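Local structure of carboxylase (Deinococcus radiodurans, 5H80) at residues L267-A272 and G436-A441; I284-Q289 and F302-T307; A420-V425 and V453-A458; T443-F448 and A458-L463; T476-L479 and E485-T488. The protein probably catalyses the ATP-dependent carboxylation of biotin through its biotin carboxylase domain, as one step of a single-chain, multidomain carboxylase. All coordinates share one frame; numbering follows the deposited sequence.

Contact 1. Residues L267-A272 and G436-A441; sequences LEFAPA and GLLRQA
A441 N donates to L437 O at 2.9 Å, a backbone bond of the helix that carries L437 and L438 toward F269. The contact is a helix-on-sheet packing in the biotin carboxylase fold: helix 434-446 lies against an antiparallel sheet in which strand 264-270 pairs with strand 367-374. Only F269 of residues 267-272 meets the helix to any extent; the F269 and L437 CA atoms are 10.0 Å apart, a gap filled by the ring and the leucine side chains together. F269 CG lies beside the backbone N (chi1 -64°), which brings the ring toward the helix. A phenylalanine suits that span, and the leucines facing it supply branched methyl ends that fit around a ring.

Strand alternation sends E268 to the other side, where its carboxylate is held by a salt bridge to R372 and a hydrogen bond from Q370. F269 is thus left in an apolar layer, with V369 touching it and Y472 meeting it edge-to-face. L437 reaches back to the same sheet at V427, while L438 extends to L464 of helix 457-465. L437 CD2 approaches F269 CD1 obliquely at 4.3 Å. The F269 and L438 side chains cross at about a right angle, and L438 CD2 sits at the edge of the F269 ring, close to its plane, 3.9 Å from both CE1 and CZ.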
# COMPACT_ATOMS: atom_id res chain seq x y z
N LEU A 267 14.21 9.42 9.01
CA LEU A 267 13.27 8.30 9.33
C LEU A 267 12.10 8.86 10.15
O LEU A 267 12.29 9.67 11.05
CB LEU A 267 13.86 7.14 10.12
CG LEU A 267 14.98 6.40 9.47
CD1 LEU A 267 15.75 5.59 10.43
CD2 LEU A 267 14.51 5.56 8.24
N GLU A 268 10.89 8.62 9.69
CA GLU A 268 9.74 9.24 10.38
C GLU A 268 8.79 8.10 10.70
O GLU A 268 8.36 7.40 9.81
CB GLU A 268 9.15 10.31 9.45
CG GLU A 268 10.21 11.43 9.17
CD GLU A 268 10.16 12.02 7.79
OE1 GLU A 268 10.16 11.27 6.80
OE2 GLU A 268 10.12 13.26 7.74
N PHE A 269 8.36 8.02 11.96
CA PHE A 269 7.54 6.91 12.49
C PHE A 269 6.09 7.35 12.88
O PHE A 269 5.85 8.41 13.36
CB PHE A 269 8.25 6.30 13.67
CG PHE A 269 9.49 5.70 13.36
CD1 PHE A 269 9.59 4.32 13.26
CD2 PHE A 269 10.65 6.44 13.18
CE1 PHE A 269 10.76 3.73 13.03
CE2 PHE A 269 11.88 5.80 12.98
CZ PHE A 269 11.91 4.45 12.81
N ALA A 270 5.04 6.54 12.60
CA ALA A 270 3.67 6.86 13.06
C ALA A 270 3.17 5.40 13.49
O ALA A 270 3.17 4.45 12.62
CB ALA A 270 2.80 7.54 12.08
N PRO A 271 2.89 5.18 14.77
CA PRO A 271 3.00 6.07 15.89
C PRO A 271 4.41 6.38 16.29
O PRO A 271 5.41 5.80 15.84
CB PRO A 271 2.35 5.27 17.02
CG PRO A 271 2.67 3.84 16.68
CD PRO A 271 2.61 3.77 15.20
N ALA A 272 4.52 7.34 17.20
CA ALA A 272 5.73 7.45 17.97
C ALA A 272 6.04 6.22 18.84
O ALA A 272 5.21 5.98 19.73
CB ALA A 272 5.63 8.69 18.87
N GLY A 436 10.42 -5.63 14.36
CA GLY A 436 9.79 -6.24 13.16
C GLY A 436 9.50 -5.26 11.95
O GLY A 436 9.83 -5.53 10.76
N LEU A 437 9.13 -4.03 12.36
CA LEU A 437 8.94 -2.94 11.43
C LEU A 437 10.32 -2.50 10.82
O LEU A 437 10.40 -2.39 9.62
CB LEU A 437 8.26 -1.70 12.11
CG LEU A 437 8.04 -0.51 11.13
CD1 LEU A 437 7.11 -0.82 9.99
CD2 LEU A 437 7.55 0.75 11.92
N LEU A 438 11.34 -2.32 11.64
CA LEU A 438 12.64 -1.97 11.14
C LEU A 438 13.26 -3.00 10.12
O LEU A 438 13.89 -2.62 9.15
CB LEU A 438 13.55 -1.74 12.30
CG LEU A 438 13.04 -0.63 13.18
CD1 LEU A 438 13.93 -0.82 14.36
CD2 LEU A 438 13.21 0.78 12.58
N ARG A 439 13.07 -4.31 10.41
CA ARG A 439 13.53 -5.48 9.64
C ARG A 439 12.80 -5.39 8.28
O ARG A 439 13.45 -5.45 7.23
CB ARG A 439 13.23 -6.83 10.36
CG ARG A 439 14.13 -7.18 11.54
CD ARG A 439 13.50 -8.22 12.52
NE ARG A 439 14.31 -8.30 13.76
CZ ARG A 439 13.81 -8.60 14.98
NH1 ARG A 439 12.51 -8.86 15.13
NH2 ARG A 439 14.62 -8.64 16.07
N GLN A 440 11.51 -5.17 8.29
CA GLN A 440 10.72 -5.02 7.06
C GLN A 440 11.17 -3.87 6.21
O GLN A 440 11.28 -3.97 5.00
CB GLN A 440 9.27 -4.89 7.43
CG GLN A 440 8.28 -4.97 6.28
CD GLN A 440 6.81 -4.80 6.77
OE1 GLN A 440 6.46 -5.28 7.87
NE2 GLN A 440 5.96 -4.14 5.97
N ALA A 441 11.42 -2.73 6.88
CA ALA A 441 11.91 -1.57 6.15
C ALA A 441 13.30 -1.75 5.53
O ALA A 441 13.48 -1.40 4.34
CB ALA A 441 11.90 -0.39 7.03

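Contact 2. Residues I284-Q289 and F302-T307; sequences IGAALQ and FEFLVT
F302 and F304, two residues apart on one strand, both point toward helix 277-293 and meet A286 and A287. The axis of segment 284-289 passes 9.2 Å from that of strand 302-306, at 140° between their directions. The small alanines suit this place because the rings fill most of the separation.

The apolar contacts come first. A287 CB lies 3.9 Å from F302 CB, and A286 CB reaches F304 CZ at 3.8 Å, obliquely to the ring.

The polar backbone meets the rings in two different ways. A287 O stands 4.0 Å above one face of F302, offset toward the rim. A287 N instead lies at the edge of F304, near its plane and 4.1 Å from CZ. With CG beside the backbone N (chi1 -57°), F304 extends its ring toward the helix.

The intervening E303 takes the other side of the strand, where K265 forms a salt bridge with its carboxylate and E239 lies nearby. L290 and L283 of the same helix enlarge the apolar layer. A helix covering one face of a four-stranded antiparallel sheet, with charged residues on the other, is consistent with the ATP-grasp fold of biotin carboxylases.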
# COMPACT_ATOMS: atom_id res chain seq x y z
N ILE A 284 -1.41 16.04 21.86
CA ILE A 284 -2.54 16.30 20.99
C ILE A 284 -3.46 17.40 21.48
O ILE A 284 -3.85 18.26 20.69
CB ILE A 284 -3.29 15.01 20.72
CG1 ILE A 284 -2.24 14.04 20.09
CG2 ILE A 284 -4.53 15.32 19.92
CD1 ILE A 284 -2.93 12.64 19.89
N GLY A 285 -3.62 17.49 22.80
CA GLY A 285 -4.44 18.53 23.43
C GLY A 285 -3.83 19.91 23.12
O GLY A 285 -4.62 20.81 22.78
N ALA A 286 -2.54 20.06 23.34
CA ALA A 286 -1.81 21.30 22.97
C ALA A 286 -2.00 21.70 21.52
O ALA A 286 -2.40 22.83 21.20
CB ALA A 286 -0.29 21.21 23.26
N ALA A 287 -1.82 20.71 20.58
CA ALA A 287 -2.02 20.97 19.21
C ALA A 287 -3.47 21.39 18.85
O ALA A 287 -3.72 22.30 18.08
CB ALA A 287 -1.53 19.71 18.46
N LEU A 288 -4.47 20.70 19.40
CA LEU A 288 -5.84 21.05 19.25
C LEU A 288 -6.26 22.46 19.76
O LEU A 288 -6.98 23.12 19.05
CB LEU A 288 -6.73 19.98 19.84
CG LEU A 288 -6.80 18.56 19.15
CD1 LEU A 288 -7.62 17.64 20.00
CD2 LEU A 288 -7.29 18.64 17.66
N GLN A 289 -5.67 22.91 20.88
CA GLN A 289 -5.83 24.30 21.46
C GLN A 289 -5.27 25.36 20.51
O GLN A 289 -6.01 26.23 20.17
CB GLN A 289 -5.06 24.44 22.77
CG GLN A 289 -5.65 23.69 23.95
CD GLN A 289 -4.87 23.98 25.20
OE1 GLN A 289 -3.86 23.27 25.57
NE2 GLN A 289 -5.19 25.14 25.79
N PHE A 302 1.78 20.57 14.27
CA PHE A 302 2.35 21.20 15.42
C PHE A 302 3.49 20.30 15.93
O PHE A 302 3.24 19.11 16.32
CB PHE A 302 1.27 21.42 16.43
CG PHE A 302 0.25 22.34 15.97
CD1 PHE A 302 0.44 23.72 16.16
CD2 PHE A 302 -0.82 21.90 15.16
CE1 PHE A 302 -0.49 24.64 15.67
CE2 PHE A 302 -1.73 22.83 14.62
CZ PHE A 302 -1.57 24.19 14.92
N GLU A 303 4.68 20.85 15.92
CA GLU A 303 5.98 20.18 16.23
C GLU A 303 6.37 20.45 17.73
O GLU A 303 6.24 21.57 18.22
CB GLU A 303 7.13 20.50 15.33
CG GLU A 303 6.80 20.23 13.89
CD GLU A 303 7.98 20.55 12.97
OE1 GLU A 303 8.99 21.12 13.46
OE2 GLU A 303 7.90 20.21 11.79
N PHE A 304 6.83 19.41 18.38
CA PHE A 304 7.30 19.51 19.77
C PHE A 304 8.61 18.76 19.96
O PHE A 304 8.91 17.78 19.27
CB PHE A 304 6.26 18.90 20.73
CG PHE A 304 4.93 19.48 20.66
CD1 PHE A 304 4.50 20.52 21.52
CD2 PHE A 304 3.97 18.99 19.72
CE1 PHE A 304 3.28 21.02 21.51
CE2 PHE A 304 2.64 19.54 19.69
CZ PHE A 304 2.30 20.61 20.56
N LEU A 305 9.40 19.23 20.93
CA LEU A 305 10.47 18.46 21.54
C LEU A 305 9.95 17.93 22.88
O LEU A 305 9.29 18.64 23.68
CB LEU A 305 11.75 19.30 21.78
CG LEU A 305 12.41 19.87 20.50
CD1 LEU A 305 13.62 20.69 20.93
CD2 LEU A 305 12.70 18.75 19.55
N VAL A 306 10.21 16.63 23.11
CA VAL A 306 9.72 15.94 24.23
C VAL A 306 10.86 15.19 24.98
O VAL A 306 11.68 14.45 24.37
CB VAL A 306 8.61 14.89 23.74
CG1 VAL A 306 8.01 14.12 24.93
CG2 VAL A 306 7.50 15.54 22.92
N THR A 307 10.97 15.45 26.32
CA THR A 307 12.06 15.02 27.13
C THR A 307 11.67 13.53 27.51
O THR A 307 10.49 13.21 27.41
CB THR A 307 12.17 15.78 28.47
OG1 THR A 307 11.08 15.52 29.35
CG2 THR A 307 12.36 17.26 28.17

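Contact 3. Residues A420-V425 and V453-A458; sequences ALLAKV and VSTNLA
L422 CD1 carries the contact, touching T455 CG2 at 3.8 Å and V453 CG2 at 4.2 Å. Both partners are methyl groups, and the L422 and T455 side chains cross at about a right angle. Leucine suits the site because a single branch, carried out by a chain with CG beside the backbone N (chi1 -74°), can meet two residues of the opposite segment. V453 and T455 alternate along their extended chain, which turns S454, between them, away from L422.

Threonine does double work. While its methyl serves the apolar contact, T455 OG1 accepts a hydrogen bond from L457 N at 3.1 Å, with a nearly straight N-H...O angle of 165°. This is an ST turn, and it leads into helix 457-465. A chi1 of 82° places OG1 between the backbone N and the carbonyl carbon, within reach of that amide. Strand 421-429 and this lead-in to the helix both belong to the biotin carboxylase C-terminal domain. N456 occupies the N-cap position without making a capping bond through its side chain. Its amide works on the sheet instead: OD1 accepts from N374 N and ND2 donates to R372 O, tying the start of the helix to strand 367-374.

On the strand side, L422 lies in a classic beta bulge, which probably helps set its direction. L422 and A423 both face V373 of strand 367-374, and L422 O also bonds to T406 OG1 in strand 402-406. V408 packs beside the L422 side chain, and M375 beside V453. Further along the strand, K424 extends to a salt bridge with E42.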
# COMPACT_ATOMS: atom_id res chain seq x y z
N ALA A 420 17.58 16.91 -2.62
CA ALA A 420 18.23 15.64 -2.96
C ALA A 420 17.24 14.48 -2.90
O ALA A 420 17.64 13.38 -3.28
CB ALA A 420 19.39 15.34 -2.01
N LEU A 421 16.00 14.74 -2.56
CA LEU A 421 15.03 13.62 -2.46
C LEU A 421 14.78 12.96 -3.77
O LEU A 421 14.38 13.64 -4.79
CB LEU A 421 13.80 14.12 -1.83
CG LEU A 421 12.75 13.04 -1.46
CD1 LEU A 421 13.22 12.20 -0.30
CD2 LEU A 421 11.47 13.79 -1.10
N LEU A 422 14.92 11.66 -3.78
CA LEU A 422 14.62 10.82 -4.95
C LEU A 422 13.33 10.02 -4.76
O LEU A 422 12.51 9.96 -5.66
CB LEU A 422 15.72 9.81 -5.20
CG LEU A 422 17.10 10.29 -5.80
CD1 LEU A 422 18.09 9.12 -5.79
CD2 LEU A 422 16.90 10.97 -7.16
N ALA A 423 13.16 9.45 -3.52
CA ALA A 423 11.90 8.75 -3.27
C ALA A 423 11.61 8.62 -1.79
O ALA A 423 12.55 8.54 -0.98
CB ALA A 423 11.95 7.36 -3.90
N LYS A 424 10.35 8.48 -1.46
CA LYS A 424 9.99 8.19 -0.07
C LYS A 424 9.45 6.75 0.02
O LYS A 424 8.57 6.47 -0.69
CB LYS A 424 9.01 9.16 0.49
CG LYS A 424 9.39 10.65 0.31
CD LYS A 424 8.35 11.63 0.87
CE LYS A 424 6.93 11.57 0.27
NZ LYS A 424 5.95 12.64 0.65
N VAL A 425 10.00 5.94 0.90
CA VAL A 425 9.59 4.56 1.07
C VAL A 425 8.90 4.41 2.38
O VAL A 425 9.53 4.62 3.45
CB VAL A 425 10.79 3.62 1.01
CG1 VAL A 425 10.44 2.09 1.29
CG2 VAL A 425 11.52 3.80 -0.34
N VAL A 453 23.49 7.25 -10.14
CA VAL A 453 23.73 8.33 -9.15
C VAL A 453 24.03 7.73 -7.78
O VAL A 453 23.64 6.58 -7.53
CB VAL A 453 22.47 9.25 -9.02
CG1 VAL A 453 22.19 9.89 -10.33
CG2 VAL A 453 21.22 8.46 -8.56
N SER A 454 24.70 8.46 -6.87
CA SER A 454 24.92 7.87 -5.56
C SER A 454 23.70 8.22 -4.68
O SER A 454 23.15 9.33 -4.80
CB SER A 454 26.22 8.33 -4.89
OG SER A 454 27.31 7.89 -5.69
N THR A 455 23.41 7.31 -3.76
CA THR A 455 22.35 7.45 -2.77
C THR A 455 22.76 7.14 -1.29
O THR A 455 23.82 6.52 -0.97
CB THR A 455 21.09 6.56 -3.10
OG1 THR A 455 21.28 5.20 -2.67
CG2 THR A 455 20.65 6.63 -4.56
N ASN A 456 21.82 7.47 -0.41
CA ASN A 456 21.84 7.14 0.99
C ASN A 456 21.30 5.72 1.33
O ASN A 456 21.12 5.41 2.47
CB ASN A 456 21.27 8.26 1.88
CG ASN A 456 19.76 8.41 1.82
OD1 ASN A 456 19.15 7.83 0.92
ND2 ASN A 456 19.18 9.19 2.68
N LEU A 457 21.03 4.88 0.36
CA LEU A 457 20.45 3.59 0.71
C LEU A 457 21.24 2.74 1.71
O LEU A 457 20.66 2.20 2.67
CB LEU A 457 20.06 2.77 -0.48
CG LEU A 457 18.89 3.23 -1.33
CD1 LEU A 457 19.06 2.63 -2.68
CD2 LEU A 457 17.54 2.77 -0.74
N ALA A 458 22.55 2.70 1.59
CA ALA A 458 23.38 2.01 2.65
C ALA A 458 23.32 2.65 3.99
O ALA A 458 23.31 1.97 5.01
CB ALA A 458 24.85 1.86 2.21

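Contact 4. Residues T443-F448 and A458-L463; sequences TALSEF and AFLQAL
The two helices come closest at L445 and Q461, whose CA atoms are 7.3 Å apart, near the point where helix 434-446 ends. L445 projects toward the opposite helix, and its CD1 presses against L460 CB at 3.5 Å, with the two side chains crossing at about a right angle. L460 CD1 adds a looser contact with the same methyl at 4.2 Å. Leucines suit this buried side, and L445 also packs on V425 of strand 421-429.

Toward solvent the partners become polar. Q461 stretches out beyond CG (chi2 160°) and lays its side-chain end beside S446. A long side chain suits this partly exposed edge, since its aliphatic stem can span the gap between the helices. S446 OG turns back to T443 O of its own helix, a bond modelled so short that its geometry is doubtful. Beyond the helix end, E447 forms a salt bridge with R49 of the second subunit, so this helix end takes part in the subunit interface. Two helices joined through the short strand 449-451 and packed against each other belong to the helical layer of the biotin carboxylase C-terminal domain.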
# COMPACT_ATOMS: atom_id res chain seq x y z
N THR A 443 14.58 -4.66 4.61
CA THR A 443 14.35 -5.51 3.43
C THR A 443 13.85 -4.77 2.19
O THR A 443 14.41 -4.90 1.06
CB THR A 443 13.51 -6.70 3.81
OG1 THR A 443 14.17 -7.39 4.89
CG2 THR A 443 13.25 -7.54 2.63
N ALA A 444 12.86 -3.90 2.39
CA ALA A 444 12.35 -3.12 1.31
C ALA A 444 13.41 -2.20 0.71
O ALA A 444 13.60 -2.18 -0.51
CB ALA A 444 11.13 -2.32 1.80
N LEU A 445 14.20 -1.51 1.52
CA LEU A 445 15.26 -0.79 1.00
C LEU A 445 16.31 -1.58 0.24
O LEU A 445 16.83 -1.10 -0.78
CB LEU A 445 15.89 0.04 2.09
CG LEU A 445 15.02 1.16 2.56
CD1 LEU A 445 15.94 1.91 3.53
CD2 LEU A 445 14.49 2.01 1.39
N SER A 446 16.52 -2.83 0.63
CA SER A 446 17.55 -3.67 0.00
C SER A 446 17.07 -4.07 -1.34
O SER A 446 17.95 -4.44 -2.21
CB SER A 446 17.79 -4.93 0.86
OG SER A 446 16.70 -5.89 0.71
N GLU A 447 15.77 -3.93 -1.65
CA GLU A 447 15.24 -4.20 -2.98
C GLU A 447 15.19 -2.98 -3.88
O GLU A 447 14.72 -3.05 -5.00
CB GLU A 447 13.82 -4.83 -2.86
CG GLU A 447 13.86 -6.26 -2.43
CD GLU A 447 12.55 -6.97 -2.06
OE1 GLU A 447 11.44 -6.46 -2.34
OE2 GLU A 447 12.68 -8.07 -1.37
N PHE A 448 15.64 -1.84 -3.37
CA PHE A 448 15.70 -0.64 -4.18
C PHE A 448 16.95 -0.55 -5.06
O PHE A 448 18.02 -0.21 -4.58
CB PHE A 448 15.61 0.58 -3.27
CG PHE A 448 14.93 1.80 -3.88
CD1 PHE A 448 14.30 2.67 -3.00
CD2 PHE A 448 14.93 2.13 -5.26
CE1 PHE A 448 13.65 3.82 -3.44
CE2 PHE A 448 14.30 3.33 -5.74
CZ PHE A 448 13.63 4.17 -4.81
N ALA A 458 22.55 2.70 1.59
CA ALA A 458 23.38 2.01 2.65
C ALA A 458 23.32 2.65 3.99
O ALA A 458 23.31 1.97 5.01
CB ALA A 458 24.85 1.86 2.21
N PHE A 459 23.37 3.98 4.03
CA PHE A 459 23.26 4.68 5.27
C PHE A 459 21.93 4.46 6.05
O PHE A 459 21.95 4.21 7.24
CB PHE A 459 23.54 6.10 5.03
CG PHE A 459 23.66 6.89 6.29
CD1 PHE A 459 24.89 6.92 6.98
CD2 PHE A 459 22.63 7.63 6.78
CE1 PHE A 459 25.04 7.65 8.14
CE2 PHE A 459 22.79 8.31 7.96
CZ PHE A 459 23.97 8.36 8.63
N LEU A 460 20.82 4.41 5.28
CA LEU A 460 19.44 4.09 5.76
C LEU A 460 19.43 2.71 6.35
O LEU A 460 18.91 2.58 7.45
CB LEU A 460 18.43 4.20 4.59
CG LEU A 460 18.07 5.69 4.27
CD1 LEU A 460 17.18 5.84 3.03
CD2 LEU A 460 17.60 6.60 5.36
N GLN A 461 20.07 1.72 5.69
CA GLN A 461 20.18 0.39 6.22
C GLN A 461 21.03 0.36 7.51
O GLN A 461 20.61 -0.31 8.50
CB GLN A 461 20.59 -0.60 5.13
CG GLN A 461 19.39 -0.98 4.26
CD GLN A 461 19.78 -1.53 2.94
OE1 GLN A 461 20.03 -0.79 1.94
NE2 GLN A 461 19.89 -2.82 2.89
N ALA A 462 22.10 1.15 7.63
CA ALA A 462 22.85 1.12 8.88
C ALA A 462 22.00 1.64 10.06
O ALA A 462 22.06 1.16 11.23
CB ALA A 462 24.15 1.88 8.76
N LEU A 463 21.20 2.69 9.77
CA LEU A 463 20.26 3.29 10.72
C LEU A 463 19.29 2.26 11.21
O LEU A 463 19.12 2.07 12.41
CB LEU A 463 19.52 4.56 10.16
CG LEU A 463 20.32 5.85 9.95
CD1 LEU A 463 19.44 6.88 9.30
CD2 LEU A 463 20.91 6.38 11.26

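Contact 5. Residues T476-L479 and E485-T488; sequences THWL and ELVT
L486 gives the most surface to this contact, and its CD1 methyl does nearly all the touching. It meets both W478 and L479, which approach it from directions about at right angles, 3.9 Å from W478 CH2 and 4.0 Å from L479 CG. The leucine chain crosses both partners at about a right angle, with CG beside the backbone N (chi1 -79°), and its other branch, CD2, comes within 4.2 Å of W478 CH2.

W478 contributes the outer rim of its six-membered ring, with CH2 and CZ3 nearest to the methyl; the approach is oblique to the ring. Tryptophan suits the place because its two ends do different jobs. The benzo end enters the apolar layer, while the pyrrole N-H, NE1, donates to D468 OD2, which helps to hold the indole in this rotation. H466 also meets the ring edge-to-face.

L479, the third participant, offers its branch point CG rather than a methyl. It packs further on L463, as W478 does, and also on V259.

Around this trio, F459 and L463 of helix 457-465 complete the apolar cluster, whereas E485 turns a carboxylate oxygen to H466 NE2. The small cluster lies between the weakly formed helical turn at 478-481 and the following helix 483-490, the helical C-terminal end of the biotin carboxylase domain, folded back against helix 457-465.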
# COMPACT_ATOMS: atom_id res chain seq x y z
N THR A 476 17.29 14.02 19.15
CA THR A 476 17.53 14.76 17.87
C THR A 476 19.07 14.96 17.55
O THR A 476 19.40 15.18 16.46
CB THR A 476 16.78 16.09 17.88
OG1 THR A 476 17.12 16.83 19.07
CG2 THR A 476 15.26 15.86 17.88
N HIS A 477 19.94 14.85 18.57
CA HIS A 477 21.40 14.86 18.39
C HIS A 477 22.10 13.53 18.32
O HIS A 477 23.31 13.50 18.07
CB HIS A 477 22.03 15.67 19.52
CG HIS A 477 21.46 17.04 19.60
ND1 HIS A 477 21.65 17.98 18.62
CD2 HIS A 477 20.62 17.60 20.51
CE1 HIS A 477 20.98 19.08 18.92
NE2 HIS A 477 20.35 18.88 20.07
N TRP A 478 21.34 12.44 18.43
CA TRP A 478 21.86 11.11 18.35
C TRP A 478 22.66 10.88 17.11
O TRP A 478 23.85 10.42 17.20
CB TRP A 478 20.70 10.09 18.40
CG TRP A 478 21.21 8.69 18.28
CD1 TRP A 478 21.64 7.89 19.25
CD2 TRP A 478 21.14 7.88 17.09
NE1 TRP A 478 21.99 6.65 18.73
CE2 TRP A 478 21.67 6.62 17.40
CE3 TRP A 478 20.76 8.14 15.81
CZ2 TRP A 478 21.80 5.59 16.42
CZ3 TRP A 478 20.83 7.10 14.84
CH2 TRP A 478 21.39 5.85 15.14
N LEU A 479 22.08 11.16 15.95
CA LEU A 479 22.74 10.87 14.70
C LEU A 479 23.98 11.74 14.47
O LEU A 479 24.97 11.21 13.99
CB LEU A 479 21.84 10.91 13.50
CG LEU A 479 22.31 10.50 12.13
CD1 LEU A 479 21.11 10.25 11.22
CD2 LEU A 479 23.25 11.53 11.51
N GLU A 485 30.70 6.49 13.13
CA GLU A 485 30.40 5.05 13.33
C GLU A 485 29.35 4.54 12.34
O GLU A 485 29.46 3.43 11.73
CB GLU A 485 30.05 4.76 14.81
CG GLU A 485 28.57 4.68 15.24
CD GLU A 485 28.35 4.28 16.73
OE1 GLU A 485 28.95 5.00 17.57
OE2 GLU A 485 27.60 3.27 17.08
N LEU A 486 28.34 5.38 12.12
CA LEU A 486 27.25 5.06 11.22
C LEU A 486 27.70 4.99 9.76
O LEU A 486 27.29 4.09 9.02
CB LEU A 486 26.11 6.07 11.40
CG LEU A 486 25.18 5.86 12.61
CD1 LEU A 486 24.34 7.12 12.95
CD2 LEU A 486 24.28 4.63 12.35
N VAL A 487 28.60 5.89 9.37
CA VAL A 487 29.15 5.85 8.02
C VAL A 487 29.99 4.63 7.82
O VAL A 487 29.84 4.02 6.79
CB VAL A 487 29.87 7.16 7.53
CG1 VAL A 487 28.86 8.28 7.36
CG2 VAL A 487 31.02 7.59 8.40
N THR A 488 30.76 4.22 8.83
CA THR A 488 31.51 2.92 8.80
C THR A 488 30.58 1.75 8.59
O THR A 488 30.74 0.97 7.63
CB THR A 488 32.41 2.74 10.06
OG1 THR A 488 33.33 3.86 10.17
CG2 THR A 488 33.16 1.33 10.07

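Overall arrangement
Contacts 1, 2 and 5 are buried, whereas contacts 3 and 4 are only partly so. Contacts 1 and 4 both use helix 434-446, and contacts 3 and 4 both use helix 457-465, sharing A458; F448 packs on A423 and V425 to join those two further. L463 links contact 4 to contact 1 through L267, and to contact 5 through W478 and L479. Contact 2 stands apart in the ATP-binding region, its centre about 30 Å from the centre of contact 3, but L305 touches T476 of contact 5. Aromatic rings take part in the three fully buried contacts; the two partly buried ones rely on aliphatic side chains with threonine, serine and glutamine beside them.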